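Local coordinates for putative uncharacterized protein (Leishmania major, PDB 3M3I) that is of unknown function but has the cupin fold of the DUF985 family, a beta-barrel scaffold shared by many enzymes and small-molecule-binding proteins, at residues 39-42 with 43-46; 49-52 with 53-57; 66-69 with 70-73; 182-185 with 186-189. All coordinates share one frame; numbering follows the deposited sequence.

Interaction 1: residues 39-42 with 43-46; sequences YSEV and VRSA
Glu41 reaches along the strand and brings one carboxylate oxygen against the bent side chain of Arg44, three residues further on. Its OE1 lies 3.2 Å from Arg44 CD, while Arg44 NE stands 3.6 Å from the same Glu41 OE1. This is a long salt bridge and a purely electrostatic one: the oxygen sits well out of the guanidinium plane, so that none of the N-H groups aims at it, and the carboxylate and guanidinium planes are turned 58° apart. The glutamate gets there with a chain that runs straight beyond CG; the arginine does the opposite, bending at chi2 and chi3, which brings CD and NE close to Glu41 OE1. Residues two apart share a face of a regular strand, whereas these are three apart. A local departure from the extended backbone at Val42, whose psi is -72°, probably helps bring them together. The same kink sets Val42 and Val43 beside each other, with Val42 CG1 4.1 Å from Val43 CG1. Residues 39-44 belong to strand 38-44, which in this cupin-family chain runs antiparallel beside strand 56-67, and the chain leaves it at Ser45. Val43 is backbone hydrogen-bonded to Thr62, and Ser40 to Tyr64. The side chain of Val42 rests on Thr62 and Tyr64 of that neighbour, that of Val43 on Tyr60. Beyond the strand, the second subunit packs against both valines, Gln147 of that subunit meeting Val42 and Arg106 of that subunit meeting Val43.

Interaction 2: residues 49-52 with 53-57; sequences VDNE and EGNRR
Asn51 OD1 takes two backbone N-H groups at once, from Asn55 N at 2.7 Å and from Glu53 N at 3.0 Å. The two donors come from opposite faces of the amide plane, and neither follows a lone pair. The oxygen thereby ties together the loop of a beta hairpin, in which strand 48-50 turns back into strand 56-67 through a type I turn from Asn51 to Gly54. A chi1 of 70° places the amide between the backbone N and the carbonyl carbon of its own residue, within reach of the N-H groups of Glu53 and Asn55. Gly54 closes the turn through a bond from its N to Asn51 O, and its positive phi suits a residue without a side chain. Below the loop, Val49 and Arg57 form an antiparallel hydrogen-bonded pair, joined by two N-H...O bonds. Asp50 and Arg56 are the next, non-hydrogen-bonded pair; there Asp50 OD1 lies at the guanidinium edge, 3.6 Å from Arg56 NH1 in a salt bridge, with the two planes 75° apart. The hairpin also meets the second subunit, whose His47 NE2 is hydrogen-bonded to Asp50 O. One water gathers three side chains of the loop: it accepts from Asn51 ND2 and from Asn55 ND2, and it donates to Glu53 OE1 at 2.6 Å.

Interaction 3: residues 66-69 with 70-73; sequences LCTP and ESPS
Thr68 turns its hydroxyl back over the bend that follows it. Its CB lies 4.1 Å from both Glu70 N and Ser71 N, at the mouth of the turn. With chi1 at 48°, OG1 stands between the threonine's own backbone N and carbonyl carbon, and from this position it faces Ser71, coming within 3.1 Å of Ser71 CB. The main chain of the same residue joins in: Thr68 O accepts a weak hydrogen bond from Ser71 N, 3.2 Å away and with an N-H...O angle of 141°. A three-residue link of this kind is the signature of a tight turn, and Pro69 and Glu70 form its corner. The reversal brings the chain back past Cys67, whose SG, anti to the backbone N, rests 3.8 Å from Ser71 O and 3.9 Å from Pro72 CA. Pro72 sets its CD 3.8 Å from Pro69 O, so the ring of the second proline touches the carbonyl of the first. Ser71 directs its OG away from the turn, to a hydrogen bond with Gly37 N. The bend lies where strand 56-67 ends and the chain heads for strand 73-74. Thr68 and Ser71 pack on Tyr38 of strand 38-44, Thr68 also touches Ala21 of helix 21-27, and Cys67 and Ser73 rest on Ser158 of strand 155-159.

Interaction 4: residues 182-185 with 186-189; sequences FDYR and DFEI
Phe187 puts its backbone N 3.1 Å from Tyr184 O, and Asp186 N lies 2.8 Å from Asp183 O: two successive hydrogen bonds, each spanning three residues, that wind the chain through a short 3-10 segment. Both donors stand above the carbonyl planes. Asp183 has its own hold on the turn, its OD2 accepting from Arg185 N on the anti lone pair, an Asx turn. That carboxylate is also gripped side-on by the arginine, NE to OD2 and NH2 to OD1, so OD2 takes two donors and OD1 one; Arg57 NH1 adds a weak, long ion pair at OD1. Asp186 OD2 is satisfied by a salt bridge to Arg57 NE. Phe182 N is hydrogen-bonded to Thr61 OG1, and Tyr184 OH weakly to Tyr39 OH. With chi1 at 179°, Phe187 swings its ring back beside Phe182 and Tyr184. The edge of Tyr184 meets its face in a T-shaped pair, planes 85° apart and centroids 5.4 Å apart, while Phe182 approaches obliquely, its CE1 3.9 Å from Phe187 CD1. The turn links strand 172-179 to strand 188-189, on the outer edge of the five-stranded sheet within this chain, where Glu188 pairs with Arg77 of strand 76-77.

The four contacts follow in series along the chain, all within its cupin-family part. Interactions 1, 2 and 3 share the seven-stranded antiparallel sheet: strand 56-67 rises from the hairpin of interaction 2 and ends at the bend of interaction 3, centres about 30 Å apart on opposite sides of the chain's centre, while strand 38-44 of interaction 1 lies beside it. Interaction 4 leads into the other sheet, yet touches two of these. Its centre is about 13 Å from that of interaction 2, joined through Arg57, and about 15 Å from that of interaction 1, where Tyr39 OH and Tyr184 OH make a weak contact. Interactions 1 and 2 both lie at the interface between subunits.

Interaction 1: residues 39-42 with 43-46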
loop_
_atom_site.group_PDB
_atom_site.type_symbol
_atom_site.label_atom_id
_atom_site.label_comp_id
_atom_site.label_asym_id
_atom_site.label_seq_id
_atom_site.Cartn_x
_atom_site.Cartn_y
_atom_site.Cartn_z
ATOM N N TYR A 39 -14.402 -4.964 -4.045
ATOM C CA TYR A 39 -13.024 -5.409 -3.898
ATOM C C TYR A 39 -12.540 -6.483 -4.874
ATOM O O TYR A 39 -13.310 -7.068 -5.601
ATOM C CB TYR A 39 -12.796 -5.892 -2.466
ATOM C CG TYR A 39 -13.009 -7.364 -2.263
ATOM C CD1 TYR A 39 -11.980 -8.175 -1.798
ATOM C CD2 TYR A 39 -14.235 -7.952 -2.518
ATOM C CE1 TYR A 39 -12.173 -9.520 -1.606
ATOM C CE2 TYR A 39 -14.431 -9.296 -2.332
ATOM C CZ TYR A 39 -13.398 -10.073 -1.877
ATOM O OH TYR A 39 -13.592 -11.418 -1.672
ATOM N N SER A 40 -11.229 -6.710 -4.879
ATOM C CA SER A 40 -10.669 -7.924 -5.462
ATOM C C SER A 40 -9.294 -8.216 -4.877
ATOM O O SER A 40 -8.536 -7.310 -4.602
ATOM C CB SER A 40 -10.582 -7.820 -6.980
ATOM O OG SER A 40 -9.704 -6.783 -7.343
ATOM N N GLU A 41 -8.987 -9.489 -4.696
ATOM C CA GLU A 41 -7.656 -9.920 -4.310
ATOM C C GLU A 41 -6.663 -9.613 -5.441
ATOM O O GLU A 41 -7.014 -9.648 -6.614
ATOM C CB GLU A 41 -7.663 -11.413 -3.949
ATOM C CG GLU A 41 -8.539 -11.733 -2.732
ATOM C CD GLU A 41 -8.536 -13.216 -2.338
ATOM O OE1 GLU A 41 -7.471 -13.869 -2.430
ATOM O OE2 GLU A 41 -9.600 -13.735 -1.913
ATOM N N VAL A 42 -5.434 -9.268 -5.070
ATOM C CA VAL A 42 -4.390 -8.964 -6.029
ATOM C C VAL A 42 -3.258 -9.931 -5.785
ATOM O O VAL A 42 -3.080 -10.858 -6.557
ATOM C CB VAL A 42 -3.937 -7.491 -5.933
ATOM C CG1 VAL A 42 -3.040 -7.129 -7.096
ATOM C CG2 VAL A 42 -5.158 -6.583 -5.907
ATOM N N VAL A 43 -2.523 -9.755 -4.692
ATOM C CA VAL A 43 -1.455 -10.683 -4.363
ATOM C C VAL A 43 -1.522 -11.175 -2.935
ATOM O O VAL A 43 -2.087 -10.529 -2.056
ATOM C CB VAL A 43 -0.054 -10.096 -4.627
ATOM C CG1 VAL A 43 0.031 -9.576 -6.059
ATOM C CG2 VAL A 43 0.276 -9.009 -3.623
ATOM N N ARG A 44 -0.907 -12.338 -2.754
ATOM C CA ARG A 44 -0.772 -13.022 -1.485
ATOM C C ARG A 44 0.679 -13.552 -1.376
ATOM O O ARG A 44 1.099 -14.381 -2.175
ATOM C CB ARG A 44 -1.797 -14.171 -1.434
ATOM C CG ARG A 44 -3.153 -13.755 -0.837
ATOM C CD ARG A 44 -4.376 -14.313 -1.558
ATOM N NE ARG A 44 -4.554 -15.754 -1.366
ATOM C CZ ARG A 44 -5.012 -16.333 -0.254
ATOM N NH1 ARG A 44 -5.329 -15.606 0.820
ATOM N NH2 ARG A 44 -5.139 -17.660 -0.212
ATOM N N SER A 45 1.439 -13.055 -0.408
ATOM C CA SER A 45 2.807 -13.538 -0.145
ATOM C C SER A 45 2.973 -15.053 -0.278
ATOM O O SER A 45 2.155 -15.824 0.209
ATOM C CB SER A 45 3.256 -13.127 1.271
ATOM O OG SER A 45 4.582 -13.596 1.569
ATOM N N ALA A 46 4.057 -15.468 -0.924
ATOM C CA ALA A 46 4.431 -16.877 -0.982
ATOM C C ALA A 46 4.831 -17.405 0.401
ATOM O O ALA A 46 4.664 -18.588 0.684
ATOM C CB ALA A 46 5.572 -17.067 -1.964
#

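Interaction 2: residues 49-52 with 53-57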
loop_
_atom_site.group_PDB
_atom_site.type_symbol
_atom_site.label_atom_id
_atom_site.label_comp_id
_atom_site.label_asym_id
_atom_site.label_seq_id
_atom_site.Cartn_x
_atom_site.Cartn_y
_atom_site.Cartn_z
ATOM N N VAL A 49 3.774 -16.856 7.832
ATOM C CA VAL A 49 4.271 -16.410 9.125
ATOM C C VAL A 49 3.220 -16.728 10.181
ATOM O O VAL A 49 2.089 -17.080 9.842
ATOM C CB VAL A 49 4.593 -14.869 9.123
ATOM C CG1 VAL A 49 5.548 -14.544 8.035
ATOM C CG2 VAL A 49 3.327 -14.020 8.938
ATOM N N ASP A 50 3.605 -16.605 11.449
ATOM C CA ASP A 50 2.678 -16.682 12.570
ATOM C C ASP A 50 2.111 -15.291 12.870
ATOM O O ASP A 50 2.861 -14.308 13.025
ATOM C CB ASP A 50 3.387 -17.227 13.820
ATOM C CG ASP A 50 3.640 -18.745 13.760
ATOM O OD1 ASP A 50 2.792 -19.512 13.236
ATOM O OD2 ASP A 50 4.681 -19.182 14.281
ATOM N N ASN A 51 0.790 -15.198 12.944
ATOM C CA ASN A 51 0.142 -13.926 13.239
ATOM C C ASN A 51 0.115 -13.594 14.757
ATOM O O ASN A 51 0.714 -14.288 15.571
ATOM C CB ASN A 51 -1.271 -13.915 12.631
ATOM C CG ASN A 51 -2.193 -14.847 13.343
ATOM O OD1 ASN A 51 -1.765 -15.549 14.266
ATOM N ND2 ASN A 51 -3.466 -14.867 12.948
ATOM N N GLU A 52 -0.588 -12.532 15.134
ATOM C CA GLU A 52 -0.661 -12.118 16.538
ATOM C C GLU A 52 -1.265 -13.176 17.467
ATOM O O GLU A 52 -1.059 -13.107 18.667
ATOM C CB GLU A 52 -1.466 -10.814 16.681
ATOM C CG GLU A 52 -0.791 -9.563 16.090
ATOM C CD GLU A 52 -0.984 -9.392 14.585
ATOM O OE1 GLU A 52 -1.412 -10.358 13.897
ATOM O OE2 GLU A 52 -0.693 -8.282 14.090
ATOM N N GLU A 53 -2.019 -14.133 16.917
ATOM C CA GLU A 53 -2.729 -15.149 17.722
ATOM C C GLU A 53 -2.167 -16.563 17.566
ATOM O O GLU A 53 -2.774 -17.513 18.033
ATOM C CB GLU A 53 -4.225 -15.158 17.368
ATOM C CG GLU A 53 -5.021 -13.955 17.875
ATOM C CD GLU A 53 -6.390 -13.788 17.169
ATOM O OE1 GLU A 53 -6.543 -14.243 15.995
ATOM O OE2 GLU A 53 -7.307 -13.195 17.797
ATOM N N GLY A 54 -1.021 -16.704 16.911
ATOM C CA GLY A 54 -0.368 -18.001 16.786
ATOM C C GLY A 54 -0.553 -18.709 15.448
ATOM O O GLY A 54 0.180 -19.652 15.142
ATOM N N ASN A 55 -1.506 -18.242 14.642
ATOM C CA ASN A 55 -1.930 -18.944 13.436
ATOM C C ASN A 55 -1.074 -18.659 12.201
ATOM O O ASN A 55 -0.583 -17.550 12.017
ATOM C CB ASN A 55 -3.375 -18.566 13.126
ATOM C CG ASN A 55 -4.319 -18.844 14.289
ATOM O OD1 ASN A 55 -4.221 -19.877 14.948
ATOM N ND2 ASN A 55 -5.251 -17.932 14.524
ATOM N N ARG A 56 -0.930 -19.663 11.344
ATOM C CA ARG A 56 -0.192 -19.513 10.089
ATOM C C ARG A 56 -0.990 -18.712 9.075
ATOM O O ARG A 56 -2.136 -19.054 8.743
ATOM C CB ARG A 56 0.176 -20.870 9.486
ATOM C CG ARG A 56 1.021 -21.742 10.401
ATOM C CD ARG A 56 2.388 -21.149 10.678
ATOM N NE ARG A 56 3.285 -21.284 9.536
ATOM C CZ ARG A 56 4.532 -20.829 9.509
ATOM N NH1 ARG A 56 5.027 -20.197 10.553
ATOM N NH2 ARG A 56 5.281 -20.993 8.429
ATOM N N ARG A 57 -0.366 -17.638 8.600
ATOM C CA ARG A 57 -0.965 -16.713 7.647
ATOM C C ARG A 57 0.098 -16.328 6.639
ATOM O O ARG A 57 1.292 -16.507 6.892
ATOM C CB ARG A 57 -1.449 -15.479 8.369
ATOM C CG ARG A 57 -2.535 -15.735 9.401
ATOM C CD ARG A 57 -3.908 -15.868 8.770
ATOM N NE ARG A 57 -4.926 -16.170 9.778
ATOM C CZ ARG A 57 -5.247 -17.401 10.188
ATOM N NH1 ARG A 57 -4.642 -18.467 9.676
ATOM N NH2 ARG A 57 -6.183 -17.563 11.123
HETATM O O HOH W 1 -5.760 -15.484 13.859
#

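Interaction 3: residues 66-69 with 70-73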
loop_
_atom_site.group_PDB
_atom_site.type_symbol
_atom_site.label_atom_id
_atom_site.label_comp_id
_atom_site.label_asym_id
_atom_site.label_seq_id
_atom_site.Cartn_x
_atom_site.Cartn_y
_atom_site.Cartn_z
ATOM N N LEU A 66 -12.924 -0.347 -3.161
ATOM C CA LEU A 66 -13.687 0.849 -3.555
ATOM C C LEU A 66 -14.937 0.984 -2.681
ATOM O O LEU A 66 -15.585 -0.001 -2.333
ATOM C CB LEU A 66 -14.016 0.820 -5.054
ATOM C CG LEU A 66 -14.851 1.941 -5.701
ATOM C CD1 LEU A 66 -14.569 2.076 -7.212
ATOM C CD2 LEU A 66 -16.341 1.716 -5.477
ATOM N N CYS A 67 -15.255 2.224 -2.331
ATOM C CA CYS A 67 -16.333 2.571 -1.405
ATOM C C CYS A 67 -17.200 3.635 -2.092
ATOM O O CYS A 67 -16.680 4.473 -2.807
ATOM C CB CYS A 67 -15.704 3.120 -0.132
ATOM S SG CYS A 67 -16.708 3.193 1.371
ATOM N N THR A 68 -18.514 3.575 -1.889
ATOM C CA THR A 68 -19.458 4.554 -2.439
ATOM C C THR A 68 -20.362 5.053 -1.311
ATOM O O THR A 68 -20.358 4.481 -0.231
ATOM C CB THR A 68 -20.322 3.934 -3.560
ATOM O OG1 THR A 68 -20.842 2.673 -3.120
ATOM C CG2 THR A 68 -19.511 3.711 -4.828
ATOM N N PRO A 69 -21.133 6.130 -1.550
ATOM C CA PRO A 69 -22.094 6.556 -0.519
ATOM C C PRO A 69 -23.218 5.537 -0.260
ATOM O O PRO A 69 -23.702 5.436 0.864
ATOM C CB PRO A 69 -22.652 7.870 -1.073
ATOM C CG PRO A 69 -21.652 8.327 -2.074
ATOM C CD PRO A 69 -21.068 7.094 -2.661
ATOM N N GLU A 70 -23.606 4.787 -1.292
ATOM C CA GLU A 70 -24.626 3.742 -1.170
ATOM C C GLU A 70 -24.041 2.413 -0.661
ATOM O O GLU A 70 -24.799 1.526 -0.279
ATOM C CB GLU A 70 -25.341 3.526 -2.511
ATOM C CG GLU A 70 -26.200 4.720 -2.980
ATOM C CD GLU A 70 -27.159 4.373 -4.141
ATOM O OE1 GLU A 70 -27.121 3.214 -4.616
ATOM O OE2 GLU A 70 -27.949 5.251 -4.579
ATOM N N SER A 71 -22.707 2.281 -0.654
ATOM C CA SER A 71 -22.038 1.055 -0.196
ATOM C C SER A 71 -20.839 1.313 0.741
ATOM O O SER A 71 -19.687 1.094 0.379
ATOM C CB SER A 71 -21.599 0.208 -1.393
ATOM O OG SER A 71 -21.455 -1.151 -1.019
ATOM N N PRO A 72 -21.114 1.753 1.971
ATOM C CA PRO A 72 -20.045 1.870 2.962
ATOM C C PRO A 72 -19.524 0.518 3.429
ATOM O O PRO A 72 -20.200 -0.475 3.259
ATOM C CB PRO A 72 -20.725 2.595 4.119
ATOM C CG PRO A 72 -22.179 2.317 3.949
ATOM C CD PRO A 72 -22.413 2.210 2.489
ATOM N N SER A 73 -18.322 0.477 4.000
ATOM C CA SER A 73 -17.816 -0.726 4.668
ATOM C C SER A 73 -18.292 -0.654 6.111
ATOM O O SER A 73 -17.998 0.299 6.800
ATOM C CB SER A 73 -16.290 -0.777 4.585
ATOM O OG SER A 73 -15.688 -1.522 5.639
#

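Interaction 4: residues 182-185 with 186-189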
loop_
_atom_site.group_PDB
_atom_site.type_symbol
_atom_site.label_atom_id
_atom_site.label_comp_id
_atom_site.label_asym_id
_atom_site.label_seq_id
_atom_site.Cartn_x
_atom_site.Cartn_y
_atom_site.Cartn_z
ATOM N N PHE A 182 -4.616 -11.392 5.502
ATOM C CA PHE A 182 -6.042 -11.573 5.718
ATOM C C PHE A 182 -6.480 -13.052 5.585
ATOM O O PHE A 182 -5.994 -13.804 4.732
ATOM C CB PHE A 182 -6.828 -10.680 4.736
ATOM C CG PHE A 182 -8.308 -10.745 4.919
ATOM C CD1 PHE A 182 -8.945 -9.914 5.808
ATOM C CD2 PHE A 182 -9.064 -11.640 4.208
ATOM C CE1 PHE A 182 -10.306 -9.982 5.983
ATOM C CE2 PHE A 182 -10.419 -11.706 4.390
ATOM C CZ PHE A 182 -11.032 -10.878 5.279
ATOM N N ASP A 183 -7.412 -13.442 6.452
ATOM C CA ASP A 183 -8.016 -14.759 6.435
ATOM C C ASP A 183 -9.393 -14.561 7.043
ATOM O O ASP A 183 -9.521 -13.958 8.105
ATOM C CB ASP A 183 -7.169 -15.757 7.245
ATOM C CG ASP A 183 -7.643 -17.214 7.096
ATOM O OD1 ASP A 183 -6.848 -18.060 6.645
ATOM O OD2 ASP A 183 -8.810 -17.531 7.447
ATOM N N TYR A 184 -10.436 -15.042 6.364
ATOM C CA TYR A 184 -11.804 -14.848 6.860
ATOM C C TYR A 184 -12.016 -15.487 8.238
ATOM O O TYR A 184 -12.954 -15.124 8.945
ATOM C CB TYR A 184 -12.841 -15.349 5.852
ATOM C CG TYR A 184 -13.165 -14.357 4.752
ATOM C CD1 TYR A 184 -13.936 -13.240 5.004
ATOM C CD2 TYR A 184 -12.694 -14.544 3.452
ATOM C CE1 TYR A 184 -14.241 -12.326 3.983
ATOM C CE2 TYR A 184 -12.981 -13.633 2.425
ATOM C CZ TYR A 184 -13.753 -12.537 2.698
ATOM O OH TYR A 184 -14.040 -11.639 1.691
ATOM N N ARG A 185 -11.126 -16.395 8.655
ATOM C CA ARG A 185 -11.213 -16.913 10.006
ATOM C C ARG A 185 -10.993 -15.802 11.031
ATOM O O ARG A 185 -11.489 -15.914 12.146
ATOM C CB ARG A 185 -10.276 -18.092 10.222
ATOM C CG ARG A 185 -10.772 -19.385 9.579
ATOM C CD ARG A 185 -9.778 -20.518 9.661
ATOM N NE ARG A 185 -8.552 -20.233 8.923
ATOM C CZ ARG A 185 -7.552 -21.098 8.713
ATOM N NH1 ARG A 185 -7.617 -22.353 9.151
ATOM N NH2 ARG A 185 -6.482 -20.707 8.028
ATOM N N ASP A 186 -10.288 -14.731 10.637
ATOM C CA ASP A 186 -10.046 -13.548 11.475
ATOM C C ASP A 186 -10.966 -12.351 11.157
ATOM O O ASP A 186 -10.679 -11.209 11.551
ATOM C CB ASP A 186 -8.603 -13.077 11.272
ATOM C CG ASP A 186 -7.607 -14.197 11.360
ATOM O OD1 ASP A 186 -7.747 -15.012 12.266
ATOM O OD2 ASP A 186 -6.670 -14.259 10.539
ATOM N N PHE A 187 -12.052 -12.594 10.431
ATOM C CA PHE A 187 -12.951 -11.532 9.994
ATOM C C PHE A 187 -14.195 -11.625 10.829
ATOM O O PHE A 187 -14.921 -12.645 10.783
ATOM C CB PHE A 187 -13.247 -11.722 8.523
ATOM C CG PHE A 187 -14.192 -10.712 7.939
ATOM C CD1 PHE A 187 -13.770 -9.412 7.678
ATOM C CD2 PHE A 187 -15.494 -11.077 7.590
ATOM C CE1 PHE A 187 -14.629 -8.499 7.116
ATOM C CE2 PHE A 187 -16.354 -10.162 7.029
ATOM C CZ PHE A 187 -15.927 -8.870 6.785
ATOM N N GLU A 188 -14.410 -10.594 11.641
ATOM C CA GLU A 188 -15.579 -10.504 12.504
ATOM C C GLU A 188 -16.414 -9.318 12.057
ATOM O O GLU A 188 -15.894 -8.234 11.915
ATOM C CB GLU A 188 -15.179 -10.362 13.983
ATOM C CG GLU A 188 -16.371 -10.166 14.940
ATOM C CD GLU A 188 -16.088 -10.591 16.378
ATOM O OE1 GLU A 188 -14.899 -10.730 16.746
ATOM O OE2 GLU A 188 -17.067 -10.775 17.156
ATOM N N ILE A 189 -17.700 -9.538 11.814
ATOM C CA ILE A 189 -18.597 -8.459 11.409
ATOM C C ILE A 189 -19.566 -8.223 12.562
ATOM O O ILE A 189 -19.889 -9.140 13.300
ATOM C CB ILE A 189 -19.319 -8.785 10.080
ATOM C CG1 ILE A 189 -20.023 -7.557 9.509
ATOM C CG2 ILE A 189 -20.359 -9.901 10.267
ATOM C CD1 ILE A 189 -19.074 -6.498 8.980
#